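Local coordinates for protein putative 4-Hydroxy-2-oxoglutarate aldolase / 2-dehydro-3-deoxyphosphogluconate aldolase (PDB 3LM7) that belongs to the KDGP aldolase family of TIM-barrel proteins and is probably an aldolase, although its precise role remains putative, at residues S52-M57 against S87-P92; L68-G73 against V81-I86; S222-S227 against P234-T239. One frame throughout, in Å; residues are numbered along the deposited sequence.

Contact 1 (S52-M57 against S87-P92); sequences SAVKDM and SQQVQP
Val54 and Val90 stand at the centre of this mainly apolar contact between two neighbouring helices, and their CA atoms, 5.9 Å apart, mark where the backbones come nearest. The CG2 branch of Val90 does the touching. A chi1 of 170° sets CG1 anti to the backbone N, which leaves CG2 anti to the carbonyl carbon and turned to the facing helix, 3.9 Å from Val54 CA and 4.1 Å from Val54 CG1. The same methyl also reaches CB of the selenomethionine Met57, at 4.1 Å, so one branch rests on two residues a helical turn apart. Met57 starts toward helix 80-90 with its CB, but its extended chain then leads away, and this contact uses only the root of the side chain.

Val54 in turn offers both of its methyls to Gln89. The two side chains cross at about a right angle: CB of Gln89 lies 3.9 Å from both Val54 CG1 and Val54 CG2, and the amide oxygen OE1 comes round to 4.0 Å from Val54 CG2. The valine tip thus meets both the base and the far end of an extended glutamine, at the more open margin of the interface.

No hydrogen bond joins the segments. A side-chain hydrogen bond lies just beyond, where helix 80-90 stops and Gln91 takes a positive phi of 53°. Its amide folds back so that NE2 donates to Gln88 O at 2.9 Å, nearly straight at 171°, with Leu109 O as a second partner. The contact belongs to the outer helical layer of the barrel: helices 50-63 and 80-90 pack side by side, while Met57 and Val90 both also touch Leu68 of strand 68-71.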
# COMPACT_ATOMS: atom_id res chain seq x y z
N SER A 52 -24.70 -26.36 -3.49
CA SER A 52 -23.64 -27.37 -3.35
C SER A 52 -22.28 -26.73 -3.36
O SER A 52 -21.43 -27.11 -2.56
CB SER A 52 -23.72 -28.45 -4.44
OG SER A 52 -23.75 -27.87 -5.75
N ALA A 53 -22.05 -25.77 -4.26
CA ALA A 53 -20.79 -25.02 -4.25
C ALA A 53 -20.57 -24.31 -2.88
O ALA A 53 -19.48 -24.37 -2.31
CB ALA A 53 -20.74 -24.02 -5.44
N VAL A 54 -21.60 -23.63 -2.37
CA VAL A 54 -21.50 -22.94 -1.09
C VAL A 54 -21.11 -23.94 -0.00
O VAL A 54 -20.13 -23.74 0.71
CB VAL A 54 -22.83 -22.22 -0.74
CG1 VAL A 54 -22.77 -21.69 0.72
CG2 VAL A 54 -23.07 -21.07 -1.77
N LYS A 55 -21.88 -25.02 0.12
CA LYS A 55 -21.63 -26.05 1.13
C LYS A 55 -20.17 -26.51 1.04
O LYS A 55 -19.44 -26.50 2.03
CB LYS A 55 -22.59 -27.23 0.84
CG LYS A 55 -23.09 -27.96 2.07
CD LYS A 55 -24.11 -29.05 1.68
CE LYS A 55 -24.49 -29.88 2.91
NZ LYS A 55 -23.35 -29.85 3.91
N ASP A 56 -19.71 -26.88 -0.15
CA ASP A 56 -18.41 -27.48 -0.26
C ASP A 56 -17.32 -26.48 0.04
O ASP A 56 -16.33 -26.80 0.70
CB ASP A 56 -18.18 -28.13 -1.62
CG ASP A 56 -17.12 -29.26 -1.56
OD1 ASP A 56 -17.29 -30.13 -0.69
OD2 ASP A 56 -16.16 -29.30 -2.37
N MSE A 57 -17.47 -25.26 -0.49
CA MSE A 57 -16.48 -24.21 -0.26
C MSE A 57 -16.42 -23.75 1.21
O MSE A 57 -15.37 -23.41 1.71
CB MSE A 57 -16.75 -23.01 -1.22
CG MSE A 57 -16.56 -23.45 -2.67
SE MSE A 57 -16.47 -21.85 -3.77
CE MSE A 57 -16.57 -22.68 -5.54
N SER A 87 -20.26 -16.31 -3.90
CA SER A 87 -19.41 -15.42 -3.04
C SER A 87 -20.23 -14.68 -1.99
O SER A 87 -19.78 -14.48 -0.89
CB SER A 87 -18.55 -14.47 -3.90
OG SER A 87 -17.70 -15.22 -4.78
N GLN A 88 -21.44 -14.26 -2.35
CA GLN A 88 -22.38 -13.64 -1.41
C GLN A 88 -22.52 -14.47 -0.13
O GLN A 88 -22.46 -13.92 1.00
CB GLN A 88 -23.79 -13.52 -2.05
CG GLN A 88 -24.78 -12.89 -1.11
CD GLN A 88 -26.09 -12.63 -1.73
OE1 GLN A 88 -26.46 -13.28 -2.69
NE2 GLN A 88 -26.77 -11.63 -1.24
N GLN A 89 -22.72 -15.76 -0.31
CA GLN A 89 -22.97 -16.69 0.83
C GLN A 89 -21.70 -17.15 1.52
O GLN A 89 -21.60 -17.14 2.76
CB GLN A 89 -23.77 -17.91 0.35
CG GLN A 89 -25.09 -17.51 -0.29
CD GLN A 89 -26.04 -18.70 -0.54
OE1 GLN A 89 -26.13 -19.64 0.29
NE2 GLN A 89 -26.70 -18.69 -1.68
N VAL A 90 -20.68 -17.44 0.73
CA VAL A 90 -19.45 -17.95 1.33
C VAL A 90 -18.66 -16.89 2.10
O VAL A 90 -18.00 -17.21 3.09
CB VAL A 90 -18.57 -18.61 0.24
CG1 VAL A 90 -17.16 -18.95 0.81
CG2 VAL A 90 -19.28 -19.87 -0.29
N GLN A 91 -18.63 -15.66 1.59
CA GLN A 91 -17.80 -14.57 2.14
C GLN A 91 -16.34 -14.98 2.26
O GLN A 91 -15.76 -14.96 3.39
CB GLN A 91 -18.33 -14.14 3.53
CG GLN A 91 -19.77 -13.62 3.45
CD GLN A 91 -19.79 -12.18 2.93
OE1 GLN A 91 -19.09 -11.32 3.44
NE2 GLN A 91 -20.63 -11.91 1.93
N PRO A 92 -15.70 -15.29 1.13
CA PRO A 92 -14.30 -15.67 1.12
C PRO A 92 -13.39 -14.47 1.22
O PRO A 92 -13.88 -13.30 1.32
CB PRO A 92 -14.14 -16.29 -0.29
CG PRO A 92 -14.95 -15.32 -1.16
CD PRO A 92 -16.21 -15.08 -0.25

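Contact 2 (L68-G73 against V81-I86); sequences LSVGLG and VMVSQI
Strand 68-71 and helix 80-90 are the first two elements of a beta-alpha-beta unit that ends in strand 94-95, and Val70 and Val83 pack them together. The segment axes approach to 8.9 Å and run at 148° to one another, as expected of a chain that doubles back over its own strand.

Val83 occupies the middle of the contact and uses both branches. The side chains of Val70 and Val83 slide past each other in opposite directions, their CG1 atoms 3.8 Å apart. CG2 of Val83, anti to its carbonyl carbon, also lies near Val70 CG1 but reaches mainly the end of the strand: it is 3.4 Å from Gly71 O and 3.8 Å from Leu72 CD2, where the leucine crosses the valine at about a right angle. Gly71 O is not left to this methyl alone, since it also takes a hydrogen bond from Ser44. One turn further along the helix, Ile86 CG2 also meets Val70 CG1, at 4.1 Å.

All five touching residues are buried and no hydrogen bond crosses. Branched aliphatic side chains sealing a helix against the outer face of a parallel strand are characteristic of a TIM barrel.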
# COMPACT_ATOMS: atom_id res chain seq x y z
N LEU A 68 -9.66 -18.67 0.97
CA LEU A 68 -10.33 -19.28 -0.15
C LEU A 68 -10.45 -18.22 -1.26
O LEU A 68 -10.77 -17.06 -0.98
CB LEU A 68 -11.74 -19.71 0.32
CG LEU A 68 -12.73 -20.16 -0.77
CD1 LEU A 68 -12.33 -21.39 -1.47
CD2 LEU A 68 -14.14 -20.38 -0.12
N SER A 69 -10.20 -18.64 -2.51
CA SER A 69 -10.43 -17.81 -3.70
C SER A 69 -11.50 -18.52 -4.50
O SER A 69 -11.29 -19.66 -5.00
CB SER A 69 -9.13 -17.79 -4.54
OG SER A 69 -9.36 -17.06 -5.73
N VAL A 70 -12.67 -17.89 -4.65
CA VAL A 70 -13.74 -18.47 -5.50
C VAL A 70 -13.39 -18.31 -7.00
O VAL A 70 -13.20 -17.19 -7.44
CB VAL A 70 -15.09 -17.79 -5.20
CG1 VAL A 70 -16.18 -18.40 -6.12
CG2 VAL A 70 -15.38 -17.96 -3.69
N GLY A 71 -13.26 -19.44 -7.73
CA GLY A 71 -12.87 -19.39 -9.13
C GLY A 71 -14.01 -19.49 -10.12
O GLY A 71 -15.02 -20.16 -9.89
N LEU A 72 -13.86 -18.80 -11.24
CA LEU A 72 -14.73 -19.07 -12.40
C LEU A 72 -14.39 -20.47 -13.02
O LEU A 72 -15.27 -21.24 -13.25
CB LEU A 72 -14.51 -17.99 -13.48
CG LEU A 72 -14.82 -16.54 -13.01
CD1 LEU A 72 -13.91 -15.54 -13.77
CD2 LEU A 72 -16.33 -16.21 -13.15
N GLY A 73 -13.13 -20.78 -13.18
CA GLY A 73 -12.71 -22.00 -13.89
C GLY A 73 -12.01 -21.49 -15.16
O GLY A 73 -12.67 -21.23 -16.21
N VAL A 81 -22.07 -15.17 -13.11
CA VAL A 81 -23.20 -14.97 -12.21
C VAL A 81 -23.15 -15.98 -11.05
O VAL A 81 -23.43 -15.64 -9.89
CB VAL A 81 -24.54 -15.12 -13.01
CG1 VAL A 81 -25.79 -15.38 -12.04
CG2 VAL A 81 -24.71 -13.89 -13.96
N MSE A 82 -22.83 -17.22 -11.34
CA MSE A 82 -22.73 -18.20 -10.23
C MSE A 82 -21.66 -17.81 -9.22
O MSE A 82 -21.88 -17.90 -8.03
CB MSE A 82 -22.42 -19.58 -10.78
CG MSE A 82 -22.86 -20.71 -9.88
SE MSE A 82 -22.09 -22.34 -10.68
CE MSE A 82 -22.60 -23.55 -9.31
N VAL A 83 -20.51 -17.31 -9.70
CA VAL A 83 -19.47 -16.82 -8.75
C VAL A 83 -20.00 -15.69 -7.86
O VAL A 83 -19.76 -15.69 -6.65
CB VAL A 83 -18.15 -16.42 -9.47
CG1 VAL A 83 -17.25 -15.64 -8.54
CG2 VAL A 83 -17.44 -17.74 -9.90
N SER A 84 -20.79 -14.77 -8.42
CA SER A 84 -21.33 -13.70 -7.60
C SER A 84 -22.28 -14.26 -6.53
O SER A 84 -22.30 -13.79 -5.39
CB SER A 84 -22.11 -12.67 -8.44
OG SER A 84 -21.21 -11.93 -9.23
N GLN A 85 -23.12 -15.22 -6.93
CA GLN A 85 -24.03 -15.81 -5.95
C GLN A 85 -23.34 -16.66 -4.91
O GLN A 85 -23.69 -16.60 -3.71
CB GLN A 85 -25.14 -16.56 -6.67
CG GLN A 85 -25.95 -15.62 -7.60
CD GLN A 85 -26.85 -16.42 -8.54
OE1 GLN A 85 -26.74 -17.62 -8.60
NE2 GLN A 85 -27.72 -15.75 -9.28
N ILE A 86 -22.39 -17.50 -5.34
CA ILE A 86 -21.62 -18.28 -4.39
C ILE A 86 -20.91 -17.35 -3.38
O ILE A 86 -20.94 -17.58 -2.15
CB ILE A 86 -20.57 -19.10 -5.09
CG1 ILE A 86 -21.21 -20.21 -5.91
CG2 ILE A 86 -19.55 -19.72 -4.09
CD1 ILE A 86 -20.22 -20.91 -6.90

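Contact 3 (S222-S227 against P234-T239); sequences SSIIDS and PEDVKT
Asp236 lies alongside Ile224, the two side chains sliding past each other in opposite directions, and the aspartate can be followed atom by atom from its base. CB packs on the isoleucine, 3.5 Å from Ile224 CG2. With chi1 at -72°, CG stands anti to the carbonyl carbon, and this carries the carboxylate along the isoleucine; CG itself remains 3.9 Å from Ile224 CG2. At the tip, OD2 lies over the root of the hydrophobic residue, 3.4 Å from Ile224 CA and 3.5 Å from Ile224 CB. The CB methylene thus packs as an apolar group, while a carboxylate oxygen rests against the isoleucine root.

That oxygen finds its polar partners beside the isoleucine. A water donates to Asp236 OD2 at 2.7 Å and to Ser223 O at 2.8 Å, joining two acceptors that could not bond to each other directly. Arg233, immediately before helix 234-247, forms a salt bridge to the same OD2 through NH1, which also reaches Ser223 O weakly, so arginine and water both join the two oxygens; its backbone pairs with that of Ile224. Leu198 from a nearby loop touches both Ile224 and Asp236.

Segment 222-227 contains the first, weakly bonded strand of a short antiparallel hairpin (225-226 with 231-232), whose second strand leads into the final helix. Asp236 is the third residue of that helix, where the helix dipole would probably favour a negative charge. Together with Arg233, this should help keep the carboxylate ionised, while the water lets two electron-rich oxygens share one small polar bridge next to a buried isoleucine.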
# COMPACT_ATOMS: atom_id res chain seq x y z
N SER A 222 -1.21 -24.68 -13.71
CA SER A 222 -0.84 -26.04 -14.14
C SER A 222 0.67 -26.35 -14.01
O SER A 222 1.02 -27.51 -13.91
CB SER A 222 -1.32 -26.30 -15.58
OG SER A 222 -0.62 -25.44 -16.46
N SER A 223 1.55 -25.33 -14.05
CA SER A 223 2.96 -25.57 -13.98
C SER A 223 3.37 -26.19 -12.60
O SER A 223 4.44 -26.76 -12.46
CB SER A 223 3.70 -24.24 -14.15
OG SER A 223 3.35 -23.42 -13.07
N ILE A 224 2.51 -26.06 -11.59
CA ILE A 224 2.77 -26.66 -10.25
C ILE A 224 1.78 -27.73 -9.84
O ILE A 224 1.69 -28.08 -8.65
CB ILE A 224 2.91 -25.58 -9.13
CG1 ILE A 224 1.62 -24.76 -8.95
CG2 ILE A 224 4.15 -24.66 -9.41
CD1 ILE A 224 1.62 -23.89 -7.76
N ILE A 225 1.02 -28.21 -10.80
CA ILE A 225 -0.01 -29.19 -10.52
C ILE A 225 0.46 -30.54 -11.08
O ILE A 225 0.86 -30.62 -12.26
CB ILE A 225 -1.31 -28.77 -11.20
CG1 ILE A 225 -1.94 -27.60 -10.45
CG2 ILE A 225 -2.31 -29.96 -11.28
CD1 ILE A 225 -3.16 -27.00 -11.11
N ASP A 226 0.35 -31.59 -10.26
CA ASP A 226 0.63 -32.98 -10.71
C ASP A 226 -0.53 -33.46 -11.52
O ASP A 226 -1.60 -33.67 -10.96
CB ASP A 226 0.73 -33.89 -9.48
CG ASP A 226 1.29 -35.30 -9.82
OD1 ASP A 226 1.01 -35.86 -10.91
OD2 ASP A 226 2.01 -35.82 -8.98
N SER A 227 -0.35 -33.67 -12.83
CA SER A 227 -1.51 -33.98 -13.68
C SER A 227 -2.09 -35.38 -13.35
O SER A 227 -3.27 -35.63 -13.59
CB SER A 227 -1.12 -33.89 -15.15
OG SER A 227 0.05 -34.66 -15.34
N PRO A 234 2.71 -29.41 -2.94
CA PRO A 234 3.08 -28.56 -1.79
C PRO A 234 4.53 -28.18 -1.80
O PRO A 234 4.85 -27.08 -1.35
CB PRO A 234 2.66 -29.39 -0.55
CG PRO A 234 1.60 -30.33 -1.13
CD PRO A 234 2.00 -30.63 -2.52
N GLU A 235 5.42 -29.00 -2.37
CA GLU A 235 6.83 -28.56 -2.41
C GLU A 235 7.08 -27.37 -3.42
O GLU A 235 8.01 -26.52 -3.22
CB GLU A 235 7.77 -29.73 -2.69
CG GLU A 235 7.58 -30.44 -4.07
CD GLU A 235 6.43 -31.51 -4.14
OE1 GLU A 235 5.46 -31.50 -3.30
OE2 GLU A 235 6.48 -32.34 -5.10
N ASP A 236 6.25 -27.31 -4.47
CA ASP A 236 6.29 -26.17 -5.41
C ASP A 236 5.78 -24.88 -4.71
O ASP A 236 6.22 -23.78 -4.99
CB ASP A 236 5.48 -26.47 -6.68
CG ASP A 236 6.17 -27.50 -7.61
OD1 ASP A 236 7.25 -28.02 -7.26
OD2 ASP A 236 5.59 -27.80 -8.68
N VAL A 237 4.82 -25.03 -3.82
CA VAL A 237 4.33 -23.90 -3.07
C VAL A 237 5.43 -23.42 -2.12
O VAL A 237 5.67 -22.21 -1.96
CB VAL A 237 3.00 -24.30 -2.32
CG1 VAL A 237 2.60 -23.27 -1.30
CG2 VAL A 237 1.89 -24.52 -3.31
N LYS A 238 6.11 -24.35 -1.47
CA LYS A 238 7.28 -23.91 -0.62
C LYS A 238 8.35 -23.14 -1.44
O LYS A 238 8.92 -22.14 -0.94
CB LYS A 238 7.86 -25.10 0.13
CG LYS A 238 8.62 -24.72 1.36
CD LYS A 238 10.04 -24.67 1.06
CE LYS A 238 10.85 -24.54 2.37
NZ LYS A 238 12.29 -24.50 1.93
N THR A 239 8.66 -23.61 -2.66
CA THR A 239 9.68 -22.98 -3.50
C THR A 239 9.20 -21.53 -3.83
O THR A 239 9.98 -20.56 -3.82
CB THR A 239 9.86 -23.78 -4.84
OG1 THR A 239 10.37 -25.08 -4.54
CG2 THR A 239 10.82 -23.10 -5.80
O HOH W 1 6.76 -27.20 -11.02

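How the contacts relate
Contacts 1 and 2 form one continuous patch, their centres only 8 Å apart. Both draw on helix 80-90, contact 2 being nested within the loop of chain that contact 1 closes. Ala53 CB meets Ile86 CD1 at 3.5 Å, and Pro92 CG meets Val70 CG2 at 3.7 Å, so helix-helix and helix-strand packing merge into a single hydrophobic layer. Contact 3 comes later in the sequence and stands apart: its centre is about 25 Å from that of contact 1 and 23 Å from that of contact 2, with nearest atoms about 15 and 11 Å away. Its water-bridged carboxylate contrasts with contacts 1 and 2, which are mainly apolar and have no hydrogen bond across them.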